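Local coordinates for protein putative pore-forming toxin (Bacteroides vulgatus ATCC 8482, PDB 3KOG) that is of unknown function but is a putative pore-forming toxin and probably a membrane-attached lipoprotein, at residues A17-T22 and V75-L80; F184-K189 and I219-N224. One frame throughout, in Å; residues are numbered along the deposited sequence.

Interaction 1 (A17-T22 and V75-L80)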
loop_
_atom_site.group_PDB
_atom_site.type_symbol
_atom_site.label_atom_id
_atom_site.label_comp_id
_atom_site.label_asym_id
_atom_site.label_seq_id
_atom_site.Cartn_x
_atom_site.Cartn_y
_atom_site.Cartn_z
ATOM N N ALA A 17 -12.588 6.621 -3.815
ATOM C CA ALA A 17 -11.573 5.739 -3.267
ATOM C C ALA A 17 -10.260 6.500 -3.225
ATOM O O ALA A 17 -10.041 7.442 -3.988
ATOM C CB ALA A 17 -11.381 4.469 -4.148
ATOM N N LYS A 18 -9.368 6.076 -2.360
ATOM C CA LYS A 18 -8.057 6.739 -2.228
ATOM C C LYS A 18 -7.013 5.761 -1.878
ATOM O O LYS A 18 -7.232 4.870 -1.070
ATOM C CB LYS A 18 -8.110 7.877 -1.241
ATOM C CG LYS A 18 -6.766 8.621 -1.096
ATOM C CD LYS A 18 -6.848 9.740 -0.037
ATOM C CE LYS A 18 -7.598 10.970 -0.509
ATOM N NZ LYS A 18 -7.436 11.958 0.649
ATOM N N PHE A 19 -5.825 5.934 -2.480
ATOM C CA PHE A 19 -4.711 5.049 -2.240
ATOM C C PHE A 19 -3.434 5.873 -2.217
ATOM O O PHE A 19 -3.258 6.729 -3.099
ATOM C CB PHE A 19 -4.631 3.959 -3.282
ATOM C CG PHE A 19 -3.738 2.814 -2.871
ATOM C CD1 PHE A 19 -4.235 1.790 -2.087
ATOM C CD2 PHE A 19 -2.438 2.778 -3.271
ATOM C CE1 PHE A 19 -3.446 0.762 -1.698
ATOM C CE2 PHE A 19 -1.603 1.744 -2.889
ATOM C CZ PHE A 19 -2.143 0.714 -2.073
ATOM N N ILE A 20 -2.630 5.683 -1.163
ATOM C CA ILE A 20 -1.357 6.402 -0.977
ATOM C C ILE A 20 -0.178 5.479 -1.094
ATOM O O ILE A 20 -0.100 4.454 -0.422
ATOM C CB ILE A 20 -1.357 7.145 0.357
ATOM C CG1 ILE A 20 -2.526 8.163 0.371
ATOM C CG2 ILE A 20 -0.018 7.874 0.605
ATOM C CD1 ILE A 20 -2.803 8.758 1.776
ATOM N N ILE A 21 0.752 5.841 -1.965
ATOM C CA ILE A 21 2.002 5.162 -2.105
ATOM C C ILE A 21 3.126 5.973 -1.476
ATOM O O ILE A 21 3.319 7.182 -1.792
ATOM C CB ILE A 21 2.354 4.973 -3.640
ATOM C CG1 ILE A 21 1.372 4.015 -4.331
ATOM C CG2 ILE A 21 3.861 4.439 -3.778
ATOM C CD1 ILE A 21 1.401 4.137 -5.903
ATOM N N THR A 22 3.858 5.347 -0.578
ATOM C CA THR A 22 4.949 6.003 0.132
ATOM C C THR A 22 6.300 5.369 -0.217
ATOM O O THR A 22 6.643 4.296 0.262
ATOM C CB THR A 22 4.717 5.979 1.666
ATOM O OG1 THR A 22 3.458 6.620 1.979
ATOM C CG2 THR A 22 5.842 6.684 2.399
ATOM N N VAL A 75 4.800 -0.325 -8.179
ATOM C CA VAL A 75 3.781 -0.668 -7.223
ATOM C C VAL A 75 2.424 -0.704 -7.951
ATOM O O VAL A 75 2.087 0.152 -8.787
ATOM C CB VAL A 75 3.760 0.320 -6.053
ATOM C CG1 VAL A 75 3.510 1.703 -6.563
ATOM C CG2 VAL A 75 2.705 -0.076 -5.059
ATOM N N THR A 76 1.660 -1.731 -7.658
ATOM C CA THR A 76 0.316 -1.872 -8.296
ATOM C C THR A 76 -0.690 -1.306 -7.284
ATOM O O THR A 76 -0.788 -1.787 -6.155
ATOM C CB THR A 76 0.034 -3.341 -8.656
ATOM O OG1 THR A 76 0.956 -3.721 -9.654
ATOM C CG2 THR A 76 -1.457 -3.509 -9.215
ATOM N N ILE A 77 -1.342 -0.225 -7.632
ATOM C CA ILE A 77 -2.527 0.251 -6.903
ATOM C C ILE A 77 -3.626 -0.776 -7.163
ATOM O O ILE A 77 -3.918 -1.130 -8.340
ATOM C CB ILE A 77 -2.984 1.661 -7.451
ATOM C CG1 ILE A 77 -1.909 2.722 -7.286
ATOM C CG2 ILE A 77 -4.345 2.145 -6.843
ATOM C CD1 ILE A 77 -2.210 4.006 -8.131
ATOM N N PRO A 78 -4.293 -1.273 -6.097
ATOM C CA PRO A 78 -5.406 -2.163 -6.297
ATOM C C PRO A 78 -6.648 -1.446 -6.838
ATOM O O PRO A 78 -6.804 -0.253 -6.637
ATOM C CB PRO A 78 -5.674 -2.695 -4.902
ATOM C CG PRO A 78 -5.320 -1.470 -3.988
ATOM C CD PRO A 78 -4.132 -0.860 -4.672
ATOM N N ALA A 79 -7.542 -2.212 -7.477
ATOM C CA ALA A 79 -8.827 -1.708 -7.886
ATOM C C ALA A 79 -9.657 -1.448 -6.630
ATOM O O ALA A 79 -9.760 -2.333 -5.784
ATOM C CB ALA A 79 -9.530 -2.746 -8.788
ATOM N N LEU A 80 -10.197 -0.245 -6.491
ATOM C CA LEU A 80 -10.895 0.150 -5.268
ATOM C C LEU A 80 -12.229 0.742 -5.649
ATOM O O LEU A 80 -12.303 1.488 -6.622
ATOM C CB LEU A 80 -10.107 1.172 -4.449
ATOM C CG LEU A 80 -8.801 0.714 -3.797
ATOM C CD1 LEU A 80 -8.281 1.900 -2.982
ATOM C CD2 LEU A 80 -8.960 -0.545 -2.919
#

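Interaction 2 (F184-K189 and I219-N224)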
loop_
_atom_site.group_PDB
_atom_site.type_symbol
_atom_site.label_atom_id
_atom_site.label_comp_id
_atom_site.label_asym_id
_atom_site.label_seq_id
_atom_site.Cartn_x
_atom_site.Cartn_y
_atom_site.Cartn_z
ATOM N N PHE A 184 -15.254 -2.567 7.168
ATOM C CA PHE A 184 -14.260 -3.635 7.040
ATOM C C PHE A 184 -12.838 -3.085 7.053
ATOM O O PHE A 184 -12.571 -2.009 6.540
ATOM C CB PHE A 184 -14.451 -4.455 5.756
ATOM C CG PHE A 184 -15.685 -5.285 5.721
ATOM C CD1 PHE A 184 -16.905 -4.743 5.313
ATOM C CD2 PHE A 184 -15.615 -6.629 6.000
ATOM C CE1 PHE A 184 -18.069 -5.561 5.253
ATOM C CE2 PHE A 184 -16.754 -7.424 5.971
ATOM C CZ PHE A 184 -17.975 -6.868 5.585
ATOM N N VAL A 185 -11.944 -3.832 7.677
ATOM C CA VAL A 185 -10.513 -3.612 7.588
ATOM C C VAL A 185 -9.890 -4.910 7.097
ATOM O O VAL A 185 -10.050 -5.961 7.728
ATOM C CB VAL A 185 -9.916 -3.191 8.941
ATOM C CG1 VAL A 185 -8.395 -3.015 8.829
ATOM C CG2 VAL A 185 -10.606 -1.908 9.441
ATOM N N ASP A 186 -9.169 -4.852 5.969
ATOM C CA ASP A 186 -8.515 -6.007 5.448
ATOM C C ASP A 186 -7.014 -5.836 5.542
ATOM O O ASP A 186 -6.503 -4.852 5.071
ATOM C CB ASP A 186 -8.898 -6.241 4.003
ATOM C CG ASP A 186 -10.354 -6.717 3.849
ATOM O OD1 ASP A 186 -11.246 -5.873 3.854
ATOM O OD2 ASP A 186 -10.592 -7.926 3.729
ATOM N N TYR A 187 -6.343 -6.829 6.112
ATOM C CA TYR A 187 -4.909 -6.931 6.094
ATOM C C TYR A 187 -4.514 -7.804 4.945
ATOM O O TYR A 187 -4.926 -8.931 4.849
ATOM C CB TYR A 187 -4.391 -7.551 7.400
ATOM C CG TYR A 187 -4.653 -6.785 8.662
ATOM C CD1 TYR A 187 -4.943 -5.443 8.650
ATOM C CD2 TYR A 187 -4.523 -7.416 9.894
ATOM C CE1 TYR A 187 -5.143 -4.754 9.798
ATOM C CE2 TYR A 187 -4.720 -6.726 11.060
ATOM C CZ TYR A 187 -5.058 -5.380 10.990
ATOM O OH TYR A 187 -5.257 -4.642 12.139
HETATM N N MSE A 188 -3.707 -7.242 4.060
HETATM C CA MSE A 188 -3.239 -7.850 2.842
HETATM C C MSE A 188 -1.780 -8.338 3.088
HETATM O O MSE A 188 -0.972 -7.617 3.712
HETATM C CB MSE A 188 -3.210 -6.779 1.730
HETATM C CG MSE A 188 -4.515 -5.961 1.524
HETATM SE SE MSE A 188 -5.994 -7.145 1.172
HETATM C CE MSE A 188 -5.289 -8.111 -0.326
ATOM N N LYS A 189 -1.504 -9.574 2.685
ATOM C CA LYS A 189 -0.169 -10.179 2.734
ATOM C C LYS A 189 0.271 -10.413 1.304
ATOM O O LYS A 189 -0.402 -11.109 0.561
ATOM C CB LYS A 189 -0.187 -11.508 3.478
ATOM C CG LYS A 189 1.221 -12.158 3.525
ATOM C CD LYS A 189 1.254 -13.402 4.361
ATOM C CE LYS A 189 0.959 -14.628 3.561
ATOM N NZ LYS A 189 1.443 -15.848 4.305
ATOM N N ILE A 219 -6.208 -2.147 3.873
ATOM C CA ILE A 219 -7.314 -1.497 3.160
ATOM C C ILE A 219 -8.565 -1.378 4.077
ATOM O O ILE A 219 -8.959 -2.365 4.736
ATOM C CB ILE A 219 -7.608 -2.233 1.879
ATOM C CG1 ILE A 219 -6.412 -2.094 0.895
ATOM C CG2 ILE A 219 -8.876 -1.692 1.203
ATOM C CD1 ILE A 219 -6.558 -3.006 -0.343
ATOM N N VAL A 220 -9.142 -0.184 4.151
ATOM C CA VAL A 220 -10.325 0.087 4.980
ATOM C C VAL A 220 -11.505 0.324 4.005
ATOM O O VAL A 220 -11.377 1.089 3.024
ATOM C CB VAL A 220 -10.107 1.359 5.848
ATOM C CG1 VAL A 220 -11.345 1.626 6.788
ATOM C CG2 VAL A 220 -8.874 1.212 6.666
ATOM N N SER A 221 -12.652 -0.280 4.293
ATOM C CA SER A 221 -13.783 -0.306 3.356
ATOM C C SER A 221 -15.055 0.005 4.141
ATOM O O SER A 221 -15.633 -0.910 4.729
ATOM C CB SER A 221 -13.880 -1.664 2.740
ATOM O OG SER A 221 -12.691 -2.017 2.056
ATOM N N PRO A 222 -15.428 1.285 4.241
ATOM C CA PRO A 222 -16.727 1.616 4.848
ATOM C C PRO A 222 -17.861 1.156 3.922
ATOM O O PRO A 222 -17.748 1.284 2.705
ATOM C CB PRO A 222 -16.702 3.138 4.959
ATOM C CG PRO A 222 -15.251 3.543 4.611
ATOM C CD PRO A 222 -14.739 2.473 3.742
ATOM N N LYS A 223 -18.907 0.583 4.486
ATOM C CA LYS A 223 -19.978 -0.036 3.726
ATOM C C LYS A 223 -21.299 0.618 4.104
ATOM O O LYS A 223 -21.575 0.807 5.311
ATOM C CB LYS A 223 -20.053 -1.505 4.114
ATOM C CG LYS A 223 -18.824 -2.298 3.693
ATOM C CD LYS A 223 -18.733 -2.461 2.171
ATOM C CE LYS A 223 -17.704 -3.567 1.772
ATOM N NZ LYS A 223 -17.249 -3.377 0.367
ATOM N N ASN A 224 -22.069 1.012 3.093
ATOM C CA ASN A 224 -23.417 1.553 3.280
ATOM C C ASN A 224 -24.338 0.640 2.495
ATOM O O ASN A 224 -24.325 0.661 1.280
ATOM C CB ASN A 224 -23.520 3.001 2.820
ATOM C CG ASN A 224 -22.952 3.982 3.856
ATOM O OD1 ASN A 224 -23.594 4.307 4.852
ATOM N ND2 ASN A 224 -21.748 4.445 3.610
HETATM O O HOH W 1 -11.406 -3.381 3.776
#

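Interaction 1 (A17-T22 and V75-L80)
Phe19, Ile21 and Ala17 meet Ile77, Val75, Pro78 and Leu80 across the inside of a beta sandwich, where two sheets face each other in the part of the chain assigned to DUF3869, a family of the transthyretin clan. Strands 18-22 and 75-77 run nearly antiparallel, at 169°, but their axes come no closer than 8.9 Å. That is the spacing of stacked sheets, and no hydrogen bond joins the two segments.

The aromatic contact is a CH-pi interaction between Phe19 and Pro78. CD of Pro78 lies over one face of the Phe19 ring, 3.6 Å from its centroid and displaced toward the rim, while CG of Pro78 reaches CE1 and CD1. The two side chains cross at about a right angle. Phe19 holds CG anti to its backbone N (chi1 -164°), beside the carbonyl carbon.

The remaining contacts are apolar packing, apart from CD1 of Leu80, which lies near the backbone O of Lys18 as well as CD1 of Phe19. Ile77 slides past Phe19 in the opposite direction: its CG2 lies 4.0 Å from CB of Phe19, and its CG1 reaches both CD2 of Phe19 and CD1 of Ile21. At the loop end, CB of Ala17 meets CB of Leu80 at 3.5 Å. Leu55 from a loop and Ile60 from strand 58-66 add to this core, and Tyr49 of strand 48-50 touches both Ile21 and Ile77.

At the far end Ile21 and Val75 reach toward each other tip to tip. Val75 places CG1 between its backbone N and carbonyl carbon (chi1 59°), and this methyl presses on CD1 of Ile21 at 3.3 Å, tighter than usual van der Waals contact.

Interaction 2 (F184-K189 and I219-N224)
The Phe184 ring meets Lys223 at its edge: CG of the lysine lies in the ring plane, 3.5 Å from CD1 of Phe184, and the two side chains cross at about a right angle. Ser221 O is a second neighbour at the edge, near the ring plane. His114 stacks on the same ring from strand 98-120.

Behind these side chains the strands form an antiparallel ladder. Phe184 and Ser221 are one hydrogen-bonded pair, Asp186 and Ile219 the next, with Val185 and Val220 the non-hydrogen-bonded pair between them. The bond from Asp186 N to Ile219 O is 2.8 Å and almost straight (176°), whereas Phe184 N approaches Ser221 O from above the carbonyl plane.

Asp186 and Ser221 lie on the same face of the sheet. A water lies 2.8 Å from Ile219 O; its distances to Asp186 OD1 and Ser221 OG are doubtfully short. Asp186 OD2 is hydrogen-bonded to Thr112 OG1, and Ser221 OG to Gln84 NE2.

The two segments belong to the hairpin of strands 179-198 and 207-225, which is flanked by strand 98-120 beside 179-198 and by strands 85-94 and 126-143 beside 207-225.

From the N terminus, strand 18-27 comes first, and interaction 1 closes a loop of 52 residues when the chain returns at 75-80. Strand 85-94 then pairs in parallel with 18-27, and only much later does interaction 2 close the shorter loop between 184-189 and 219-224. The two are in series, neither nested nor crossed. Interaction 1 joins two sheets face to face, whereas interaction 2 joins neighbouring strands within one sheet. That sheet also holds strand 18-27, connected through 85-94 to 207-225. The contacts themselves meet, in one of two conformers of Ile219, where Pro78 CG packs 4.1 Å from Ile219 CD1, with Leu80 CD2 near Ile219 CG2.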